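Local structure of GTP pyrophosphokinase YjbM (Bacillus subtilis, 5DEC) at residues V24-V29 and V130-Q135; L61-R66 and M77-G82; C87-D92 and E196-V201. The protein transfers pyrophosphate from ATP to GDP or GTP, making the alarmones ppGpp and pppGpp, as a cooperative homotetramer. All coordinates share one frame; numbering follows the deposited sequence.

Interaction 1 (V24-V29 and V130-Q135); sequences VEELKV and VLYPLQ
In the RelA/SpoT synthetase fold, helix 11-38 packs against the mixed central sheet, and Glu26 and Leu27 of this helix receive Tyr132 from strand 126-136. Helix and strand axes, taken over 24-29 and 130-135, run at 108° to each other and approach to 10.5 Å, a gap bridged by side chains. With CG anti to the backbone N (chi1 -173°), the tyrosine ring reaches across to the helix and slides past Leu27, which runs the opposite way and lays its CG over one ring face; Leu27 CD2 comes within 3.9 Å of Tyr132 CE1. At the ring's edge, Tyr132 OH donates a hydrogen bond of 2.5 Å to Glu26 OE1. The glutamate oxygen accepts it through its anti lone pair, and the carboxylate plane stands 75° from the ring. A phenylalanine here would probably keep the packing on Leu27 but leave the buried Glu26 OE1 without its phenolic donor. Leu134 adds an apolar neighbour to the same carboxylate, and Gln22, one turn earlier on the helix, bonds Glu26 OE2. Lys30 of the second subunit adds a weak hydrogen bond to Tyr132 OH and a long, weak ion pair to Glu26 OE1, which places the pair beside a subunit interface. A water completes the link to the strand, donating to Glu26 OE1 at 2.8 Å and accepting from Gln135 N at 3.0 Å.

Interaction 2 (L61-R66 and M77-G82); sequences LEKARR and MQDIAG
Lys63 NZ is gripped by both oxygens of Asp79, at 2.9 Å from OD1 and, in a weak hydrogen bond, 3.1 Å from OD2. The two residues come from opposite directions: Lys63 from the C-terminal part of helix 57-66, Asp79 from the loop that leads into strand 81-87. The lysine is fully extended, its first torsion (chi1 162°) setting CG opposite the backbone N and the later torsions extended too, and this straight chain carries the ammonium group across to the carboxylate. It does not arrive in the plane of the acid, since NZ meets OD1 from a position 38° out of the carboxylate plane. Asp79 OD2 has a further partner in Lys55, with which it forms a salt bridge, so two lysines share one carboxylate.

Met77 supplies the apolar side of the contact. Its side chain slides past Lys63 in the opposite direction, putting CG 4.1 Å from Lys63 CE and SD 4.1 Å from Lys63 CD. A bend at chi3 (-59°) turns the methyl CE toward the helix, 4.1 Å from Ala64 CB. Ile60 of the same helix also touches Met77, while Ile69 in the following loop packs on Ala64. Met77 thus lies alongside the aliphatic part of the lysine.

Both charged residues belong to the active site: Lys63 and Asp79 bind ATP, Asp79 also binds magnesium, and Glu146, the inferred proton acceptor, touches Asp79. The carboxylate held here by two lysines is therefore the same one that binds the metal in the working enzyme, and magnesium would probably compete with Lys63 and Lys55 for its oxygens.

Interaction 3 (C87-D92 and E196-V201); sequences CQFVDD and EIRGEV
Phe89 and Arg198 make the close-packed half of this contact, the ring lying against the aliphatic stem of the arginine. Arg198 CB sits over one face of the ring in a CH-pi contact, 4.0 Å from the centroid and 20° off the normal, while Gln88 CG lies over the opposite face, toward the rim. Farther along the stem, Arg198 CD is 3.9 Å from Phe89 CG. The chain, extended from CG to NE, carries the guanidinium past the ring to Asp92. There Arg198 NH1 forms a salt bridge with Asp92 OD1 at 2.8 Å, the carboxylate and guanidinium planes being 83° apart. Phe89 CD2 lies at the guanidinium edge, 3.2 Å from Arg198 NH1.

The acid lies in the first turn of helix 90-102, just after strand 81-87, and it also ties down the connection between them: Phe89 N donates to Asp92 OD2 over 3.1 Å, and His44 binds the same oxygen. Arg198 thereby joins the C-terminal helix 174-202 to the strand-to-helix connection of the synthetase domain, and Ile160 of the third subunit packs on Phe89.

On the exposed side the contact is looser. Asp91 offers its CB to Arg198 NE at 3.9 Å, whereas the charged atoms of this pair stay apart, Asp91 OD1 standing 4.8 Å from Arg198 NE.

Interaction 1 is buried, whereas interactions 2 and 3 are only partly so. Interactions 1 and 2 both reach the central sheet and touch directly, Val24 CG2 lying 3.6 Å from Ala81 CB, so helix 11-38, which carries one side of interaction 1, also packs on the start of strand 81-87. Interaction 3 lies about 34 Å from interaction 2, centre to centre, although that strand runs from one towards the other. Interactions 1 and 3 border subunit interfaces, while no other chain touches the segments of interaction 2. Chemistry differs likewise: phenol, carboxylate and water in interaction 1, a catalytic-site lysine-aspartate pair in interaction 2, an arginine spanning ring and acid in interaction 3.

Interaction 1 (V24-V29 and V130-Q135)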
loop_
_atom_site.group_PDB
_atom_site.type_symbol
_atom_site.label_atom_id
_atom_site.label_comp_id
_atom_site.label_asym_id
_atom_site.label_seq_id
_atom_site.Cartn_x
_atom_site.Cartn_y
_atom_site.Cartn_z
ATOM N N VAL B 24 15.059 1.415 1.777
ATOM C CA VAL B 24 14.293 0.185 1.541
ATOM C C VAL B 24 12.985 0.450 0.799
ATOM O O VAL B 24 12.667 -0.247 -0.168
ATOM C CB VAL B 24 14.026 -0.550 2.878
ATOM C CG1 VAL B 24 13.020 -1.689 2.693
ATOM C CG2 VAL B 24 15.348 -1.079 3.427
ATOM N N GLU B 25 12.217 1.463 1.207
ATOM C CA GLU B 25 10.953 1.723 0.495
ATOM C C GLU B 25 11.173 2.145 -0.966
ATOM O O GLU B 25 10.367 1.813 -1.867
ATOM C CB GLU B 25 10.123 2.807 1.203
ATOM C CG GLU B 25 9.585 2.390 2.573
ATOM C CD GLU B 25 8.920 1.014 2.566
ATOM O OE1 GLU B 25 8.061 0.742 1.707
ATOM O OE2 GLU B 25 9.257 0.197 3.439
ATOM N N GLU B 26 12.225 2.921 -1.211
ATOM C CA GLU B 26 12.508 3.352 -2.583
ATOM C C GLU B 26 12.915 2.161 -3.439
ATOM O O GLU B 26 12.432 1.996 -4.546
ATOM C CB GLU B 26 13.588 4.434 -2.600
ATOM C CG GLU B 26 13.080 5.762 -1.991
ATOM C CD GLU B 26 14.058 6.918 -2.097
ATOM O OE1 GLU B 26 15.026 6.834 -2.892
ATOM O OE2 GLU B 26 13.847 7.923 -1.375
ATOM N N LEU B 27 13.791 1.319 -2.909
ATOM C CA LEU B 27 14.246 0.145 -3.633
ATOM C C LEU B 27 13.140 -0.886 -3.822
ATOM O O LEU B 27 13.117 -1.583 -4.831
ATOM C CB LEU B 27 15.444 -0.479 -2.923
ATOM C CG LEU B 27 16.755 0.261 -3.182
ATOM C CD1 LEU B 27 17.820 -0.220 -2.198
ATOM C CD2 LEU B 27 17.217 0.053 -4.623
ATOM N N LYS B 28 12.221 -1.001 -2.864
ATOM C CA LYS B 28 11.084 -1.911 -3.064
ATOM C C LYS B 28 10.257 -1.538 -4.281
ATOM O O LYS B 28 9.928 -2.395 -5.101
ATOM C CB LYS B 28 10.173 -1.942 -1.827
ATOM C CG LYS B 28 10.693 -2.914 -0.767
ATOM C CD LYS B 28 10.047 -2.688 0.593
ATOM C CE LYS B 28 8.555 -2.897 0.584
ATOM N NZ LYS B 28 8.057 -2.764 1.987
ATOM N N VAL B 29 9.907 -0.261 -4.407
ATOM C CA VAL B 29 9.080 0.145 -5.532
ATOM C C VAL B 29 9.835 -0.019 -6.853
ATOM O O VAL B 29 9.256 -0.412 -7.886
ATOM C CB VAL B 29 8.596 1.608 -5.376
ATOM C CG1 VAL B 29 7.874 2.084 -6.646
ATOM C CG2 VAL B 29 7.696 1.693 -4.201
ATOM N N VAL B 130 24.570 -3.117 -2.063
ATOM C CA VAL B 130 24.648 -1.927 -2.903
ATOM C C VAL B 130 24.833 -0.683 -2.059
ATOM O O VAL B 130 24.446 -0.642 -0.884
ATOM C CB VAL B 130 23.371 -1.722 -3.783
ATOM C CG1 VAL B 130 23.079 -2.939 -4.647
ATOM C CG2 VAL B 130 22.165 -1.391 -2.922
ATOM N N LEU B 131 25.420 0.340 -2.669
ATOM C CA LEU B 131 25.513 1.631 -2.024
ATOM C C LEU B 131 24.468 2.546 -2.667
ATOM O O LEU B 131 24.582 2.899 -3.845
ATOM C CB LEU B 131 26.931 2.195 -2.164
ATOM C CG LEU B 131 27.271 3.414 -1.305
ATOM C CD1 LEU B 131 27.179 3.043 0.163
ATOM C CD2 LEU B 131 28.681 3.952 -1.644
ATOM N N TYR B 132 23.440 2.904 -1.899
ATOM C CA TYR B 132 22.290 3.636 -2.436
ATOM C C TYR B 132 22.395 5.123 -2.072
ATOM O O TYR B 132 22.413 5.461 -0.880
ATOM C CB TYR B 132 20.964 3.047 -1.893
ATOM C CG TYR B 132 19.726 3.651 -2.535
ATOM C CD1 TYR B 132 19.354 3.293 -3.820
ATOM C CD2 TYR B 132 18.945 4.584 -1.862
ATOM C CE1 TYR B 132 18.235 3.839 -4.426
ATOM C CE2 TYR B 132 17.823 5.146 -2.461
ATOM C CZ TYR B 132 17.477 4.764 -3.751
ATOM O OH TYR B 132 16.373 5.296 -4.385
ATOM N N PRO B 133 22.457 6.006 -3.095
ATOM C CA PRO B 133 22.613 7.460 -2.920
ATOM C C PRO B 133 21.290 8.134 -2.577
ATOM O O PRO B 133 20.651 8.755 -3.434
ATOM C CB PRO B 133 23.122 7.925 -4.282
ATOM C CG PRO B 133 22.457 6.969 -5.243
ATOM C CD PRO B 133 22.411 5.630 -4.522
ATOM N N LEU B 134 20.892 8.008 -1.317
ATOM C CA LEU B 134 19.632 8.553 -0.827
ATOM C C LEU B 134 19.618 10.087 -0.791
ATOM O O LEU B 134 20.518 10.718 -0.222
ATOM C CB LEU B 134 19.353 7.984 0.565
ATOM C CG LEU B 134 18.033 8.351 1.219
ATOM C CD1 LEU B 134 16.877 7.693 0.497
ATOM C CD2 LEU B 134 18.077 7.909 2.667
ATOM N N GLN B 135 18.611 10.682 -1.427
ATOM C CA GLN B 135 18.406 12.123 -1.376
ATOM C C GLN B 135 17.670 12.474 -0.092
ATOM O O GLN B 135 16.567 11.983 0.140
ATOM C CB GLN B 135 17.612 12.610 -2.598
ATOM C CG GLN B 135 18.204 12.155 -3.916
ATOM C CD GLN B 135 19.625 12.611 -4.081
ATOM O OE1 GLN B 135 19.888 13.804 -4.174
ATOM N NE2 GLN B 135 20.563 11.665 -4.095
HETATM O O HOH W 1 16.585 9.209 -3.030
HETATM O O HOH W 2 14.597 10.454 -1.192
#

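Interaction 2 (L61-R66 and M77-G82)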
loop_
_atom_site.group_PDB
_atom_site.type_symbol
_atom_site.label_atom_id
_atom_site.label_comp_id
_atom_site.label_asym_id
_atom_site.label_seq_id
_atom_site.Cartn_x
_atom_site.Cartn_y
_atom_site.Cartn_z
ATOM N N LEU B 61 21.974 -4.562 17.702
ATOM C CA LEU B 61 22.831 -4.651 18.888
ATOM C C LEU B 61 23.363 -6.071 19.102
ATOM O O LEU B 61 24.562 -6.258 19.309
ATOM C CB LEU B 61 22.084 -4.164 20.134
ATOM C CG LEU B 61 21.749 -2.669 20.198
ATOM C CD1 LEU B 61 20.808 -2.364 21.356
ATOM C CD2 LEU B 61 23.013 -1.823 20.303
ATOM N N GLU B 62 22.477 -7.064 19.037
ATOM C CA GLU B 62 22.881 -8.459 19.231
ATOM C C GLU B 62 23.959 -8.929 18.273
ATOM O O GLU B 62 24.946 -9.544 18.683
ATOM C CB GLU B 62 21.681 -9.391 19.068
ATOM C CG GLU B 62 20.722 -9.494 20.222
ATOM C CD GLU B 62 21.021 -10.698 21.107
ATOM O OE1 GLU B 62 21.762 -11.605 20.665
ATOM O OE2 GLU B 62 20.493 -10.755 22.236
ATOM N N LYS B 63 23.789 -8.609 17.000
ATOM C CA LYS B 63 24.783 -8.987 16.018
ATOM C C LYS B 63 26.070 -8.179 16.179
ATOM O O LYS B 63 27.164 -8.682 15.919
ATOM C CB LYS B 63 24.208 -8.817 14.611
ATOM C CG LYS B 63 25.261 -8.753 13.529
ATOM C CD LYS B 63 24.675 -8.886 12.147
ATOM C CE LYS B 63 25.747 -8.658 11.099
ATOM N NZ LYS B 63 25.254 -8.873 9.710
ATOM N N ALA B 64 25.936 -6.943 16.652
ATOM C CA ALA B 64 27.085 -6.065 16.848
ATOM C C ALA B 64 27.957 -6.573 17.985
ATOM O O ALA B 64 29.180 -6.428 17.971
ATOM C CB ALA B 64 26.627 -4.645 17.121
ATOM N N ARG B 65 27.318 -7.204 18.960
ATOM C CA ARG B 65 28.027 -7.687 20.131
ATOM C C ARG B 65 28.536 -9.113 19.859
ATOM O O ARG B 65 29.468 -9.600 20.511
ATOM C CB ARG B 65 27.103 -7.635 21.360
ATOM C CG ARG B 65 27.124 -8.909 22.195
ATOM C CD ARG B 65 26.299 -8.807 23.474
ATOM N NE ARG B 65 24.989 -9.446 23.394
ATOM C CZ ARG B 65 23.854 -8.779 23.238
ATOM N NH1 ARG B 65 23.874 -7.465 23.079
ATOM N NH2 ARG B 65 22.704 -9.426 23.198
ATOM N N ARG B 66 27.995 -9.742 18.820
ATOM C CA ARG B 66 28.390 -11.099 18.439
ATOM C C ARG B 66 29.554 -11.111 17.427
ATOM O O ARG B 66 30.374 -12.052 17.389
ATOM C CB ARG B 66 27.154 -11.814 17.862
ATOM C CG ARG B 66 27.356 -12.611 16.678
ATOM C CD ARG B 66 26.098 -13.365 16.424
ATOM N NE ARG B 66 26.209 -14.327 15.340
ATOM C CZ ARG B 66 25.963 -14.037 14.074
ATOM N NH1 ARG B 66 25.630 -12.801 13.725
ATOM N NH2 ARG B 66 26.038 -14.989 13.168
ATOM N N MET B 77 27.825 -1.964 9.213
ATOM C CA MET B 77 26.996 -3.152 9.050
ATOM C C MET B 77 26.279 -3.101 7.703
ATOM O O MET B 77 25.645 -2.101 7.351
ATOM C CB MET B 77 25.993 -3.272 10.203
ATOM C CG MET B 77 25.423 -4.663 10.413
ATOM S SD MET B 77 24.460 -4.799 11.940
ATOM C CE MET B 77 25.713 -4.342 13.150
ATOM N N GLN B 78 26.396 -4.186 6.950
ATOM C CA GLN B 78 25.937 -4.208 5.572
ATOM C C GLN B 78 24.456 -4.528 5.424
ATOM O O GLN B 78 23.894 -4.353 4.344
ATOM C CB GLN B 78 26.738 -5.227 4.778
ATOM C CG GLN B 78 28.182 -4.853 4.588
ATOM C CD GLN B 78 28.908 -5.880 3.759
ATOM O OE1 GLN B 78 28.556 -7.064 3.774
ATOM N NE2 GLN B 78 29.927 -5.441 3.028
ATOM N N ASP B 79 23.830 -5.022 6.487
ATOM C CA ASP B 79 22.466 -5.529 6.363
ATOM C C ASP B 79 21.487 -4.905 7.351
ATOM O O ASP B 79 20.465 -5.504 7.682
ATOM C CB ASP B 79 22.455 -7.042 6.541
ATOM C CG ASP B 79 22.922 -7.463 7.917
ATOM O OD1 ASP B 79 23.733 -6.732 8.523
ATOM O OD2 ASP B 79 22.468 -8.519 8.395
ATOM N N ILE B 80 21.775 -3.689 7.789
ATOM C CA ILE B 80 20.803 -2.940 8.557
ATOM C C ILE B 80 19.562 -2.783 7.693
ATOM O O ILE B 80 18.430 -2.999 8.153
ATOM C CB ILE B 80 21.372 -1.586 8.995
ATOM C CG1 ILE B 80 22.518 -1.820 9.979
ATOM C CG2 ILE B 80 20.290 -0.725 9.638
ATOM C CD1 ILE B 80 23.338 -0.586 10.262
ATOM N N ALA B 81 19.783 -2.439 6.427
ATOM C CA ALA B 81 18.713 -2.430 5.437
ATOM C C ALA B 81 18.840 -3.668 4.556
ATOM O O ALA B 81 19.945 -4.001 4.100
ATOM C CB ALA B 81 18.774 -1.173 4.600
ATOM N N GLY B 82 17.732 -4.358 4.312
ATOM C CA GLY B 82 17.799 -5.562 3.489
ATOM C C GLY B 82 16.596 -5.746 2.585
ATOM O O GLY B 82 15.466 -5.438 2.963
#

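Interaction 3 (C87-D92 and E196-V201)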
loop_
_atom_site.group_PDB
_atom_site.type_symbol
_atom_site.label_atom_id
_atom_site.label_comp_id
_atom_site.label_asym_id
_atom_site.label_seq_id
_atom_site.Cartn_x
_atom_site.Cartn_y
_atom_site.Cartn_z
ATOM N N CYS B 87 12.626 -15.623 -6.795
ATOM C CA CYS B 87 12.480 -16.017 -8.193
ATOM C C CYS B 87 11.899 -17.424 -8.307
ATOM O O CYS B 87 12.132 -18.258 -7.448
ATOM C CB CYS B 87 13.841 -15.966 -8.900
ATOM S SG CYS B 87 14.771 -14.445 -8.625
ATOM N N GLN B 88 11.185 -17.690 -9.392
ATOM C CA GLN B 88 10.612 -19.009 -9.642
ATOM C C GLN B 88 11.658 -20.062 -9.951
ATOM O O GLN B 88 11.603 -21.172 -9.425
ATOM C CB GLN B 88 9.637 -18.905 -10.797
ATOM C CG GLN B 88 8.606 -19.980 -10.867
ATOM C CD GLN B 88 7.431 -19.537 -11.703
ATOM O OE1 GLN B 88 7.571 -19.281 -12.892
ATOM N NE2 GLN B 88 6.269 -19.412 -11.075
ATOM N N PHE B 89 12.610 -19.717 -10.813
ATOM C CA PHE B 89 13.613 -20.680 -11.284
ATOM C C PHE B 89 15.034 -20.257 -10.915
ATOM O O PHE B 89 15.341 -19.060 -10.829
ATOM C CB PHE B 89 13.525 -20.857 -12.809
ATOM C CG PHE B 89 12.197 -21.351 -13.284
ATOM C CD1 PHE B 89 11.875 -22.699 -13.205
ATOM C CD2 PHE B 89 11.252 -20.468 -13.794
ATOM C CE1 PHE B 89 10.634 -23.160 -13.645
ATOM C CE2 PHE B 89 10.005 -20.922 -14.229
ATOM C CZ PHE B 89 9.694 -22.268 -14.153
ATOM N N VAL B 90 15.905 -21.239 -10.714
ATOM C CA VAL B 90 17.304 -20.974 -10.425
ATOM C C VAL B 90 17.948 -20.071 -11.488
ATOM O O VAL B 90 18.740 -19.180 -11.148
ATOM C CB VAL B 90 18.097 -22.298 -10.300
ATOM C CG1 VAL B 90 19.585 -22.042 -10.309
ATOM C CG2 VAL B 90 17.690 -23.031 -9.034
ATOM N N ASP B 91 17.593 -20.270 -12.761
ATOM C CA ASP B 91 18.194 -19.464 -13.837
ATOM C C ASP B 91 17.711 -18.007 -13.802
ATOM O O ASP B 91 18.356 -17.112 -14.349
ATOM C CB ASP B 91 17.910 -20.079 -15.202
ATOM C CG ASP B 91 19.039 -19.833 -16.195
ATOM O OD1 ASP B 91 19.123 -18.712 -16.744
ATOM O OD2 ASP B 91 19.859 -20.757 -16.402
ATOM N N ASP B 92 16.578 -17.770 -13.152
ATOM C CA ASP B 92 16.108 -16.405 -12.970
ATOM C C ASP B 92 17.075 -15.595 -12.130
ATOM O O ASP B 92 17.129 -14.376 -12.257
ATOM C CB ASP B 92 14.728 -16.375 -12.321
ATOM C CG ASP B 92 13.646 -16.839 -13.252
ATOM O OD1 ASP B 92 13.840 -16.682 -14.478
ATOM O OD2 ASP B 92 12.603 -17.338 -12.761
ATOM N N GLU B 196 14.705 -28.255 -15.013
ATOM C CA GLU B 196 14.539 -29.153 -16.161
ATOM C C GLU B 196 13.273 -28.812 -16.943
ATOM O O GLU B 196 13.265 -28.844 -18.173
ATOM C CB GLU B 196 14.453 -30.617 -15.710
ATOM C CG GLU B 196 15.698 -31.217 -15.087
ATOM C CD GLU B 196 16.849 -31.393 -16.067
ATOM O OE1 GLU B 196 16.623 -31.284 -17.294
ATOM O OE2 GLU B 196 17.973 -31.690 -15.603
ATOM N N ILE B 197 12.195 -28.507 -16.226
ATOM C CA ILE B 197 10.967 -28.058 -16.883
ATOM C C ILE B 197 11.215 -26.804 -17.708
ATOM O O ILE B 197 10.851 -26.752 -18.883
ATOM C CB ILE B 197 9.830 -27.751 -15.880
ATOM C CG1 ILE B 197 9.370 -29.020 -15.160
ATOM C CG2 ILE B 197 8.653 -27.116 -16.594
ATOM C CD1 ILE B 197 8.236 -28.771 -14.202
ATOM N N ARG B 198 11.863 -25.811 -17.100
ATOM C CA ARG B 198 12.138 -24.544 -17.776
ATOM C C ARG B 198 13.012 -24.736 -19.015
ATOM O O ARG B 198 12.733 -24.176 -20.072
ATOM C CB ARG B 198 12.822 -23.560 -16.812
ATOM C CG ARG B 198 13.121 -22.180 -17.414
ATOM C CD ARG B 198 14.186 -21.445 -16.594
ATOM N NE ARG B 198 14.546 -20.132 -17.133
ATOM C CZ ARG B 198 13.955 -18.980 -16.829
ATOM N NH1 ARG B 198 12.961 -18.945 -15.958
ATOM N NH2 ARG B 198 14.381 -17.855 -17.389
ATOM N N GLY B 199 14.063 -25.533 -18.879
ATOM C CA GLY B 199 15.001 -25.746 -19.965
ATOM C C GLY B 199 14.347 -26.454 -21.135
ATOM O O GLY B 199 14.646 -26.194 -22.302
ATOM N N GLU B 200 13.434 -27.355 -20.809
ATOM C CA GLU B 200 12.727 -28.117 -21.822
ATOM C C GLU B 200 11.689 -27.269 -22.540
ATOM O O GLU B 200 11.447 -27.445 -23.726
ATOM C CB GLU B 200 12.111 -29.357 -21.205
ATOM C CG GLU B 200 13.095 -30.485 -21.276
ATOM C CD GLU B 200 12.465 -31.826 -21.094
ATOM O OE1 GLU B 200 11.254 -31.889 -20.795
ATOM O OE2 GLU B 200 13.177 -32.828 -21.302
ATOM N N VAL B 201 10.995 -26.416 -21.808
ATOM C CA VAL B 201 10.100 -25.494 -22.470
ATOM C C VAL B 201 10.932 -24.626 -23.425
ATOM O O VAL B 201 10.572 -24.447 -24.590
ATOM C CB VAL B 201 9.341 -24.627 -21.467
ATOM C CG1 VAL B 201 8.605 -23.506 -22.193
ATOM C CG2 VAL B 201 8.368 -25.498 -20.677
#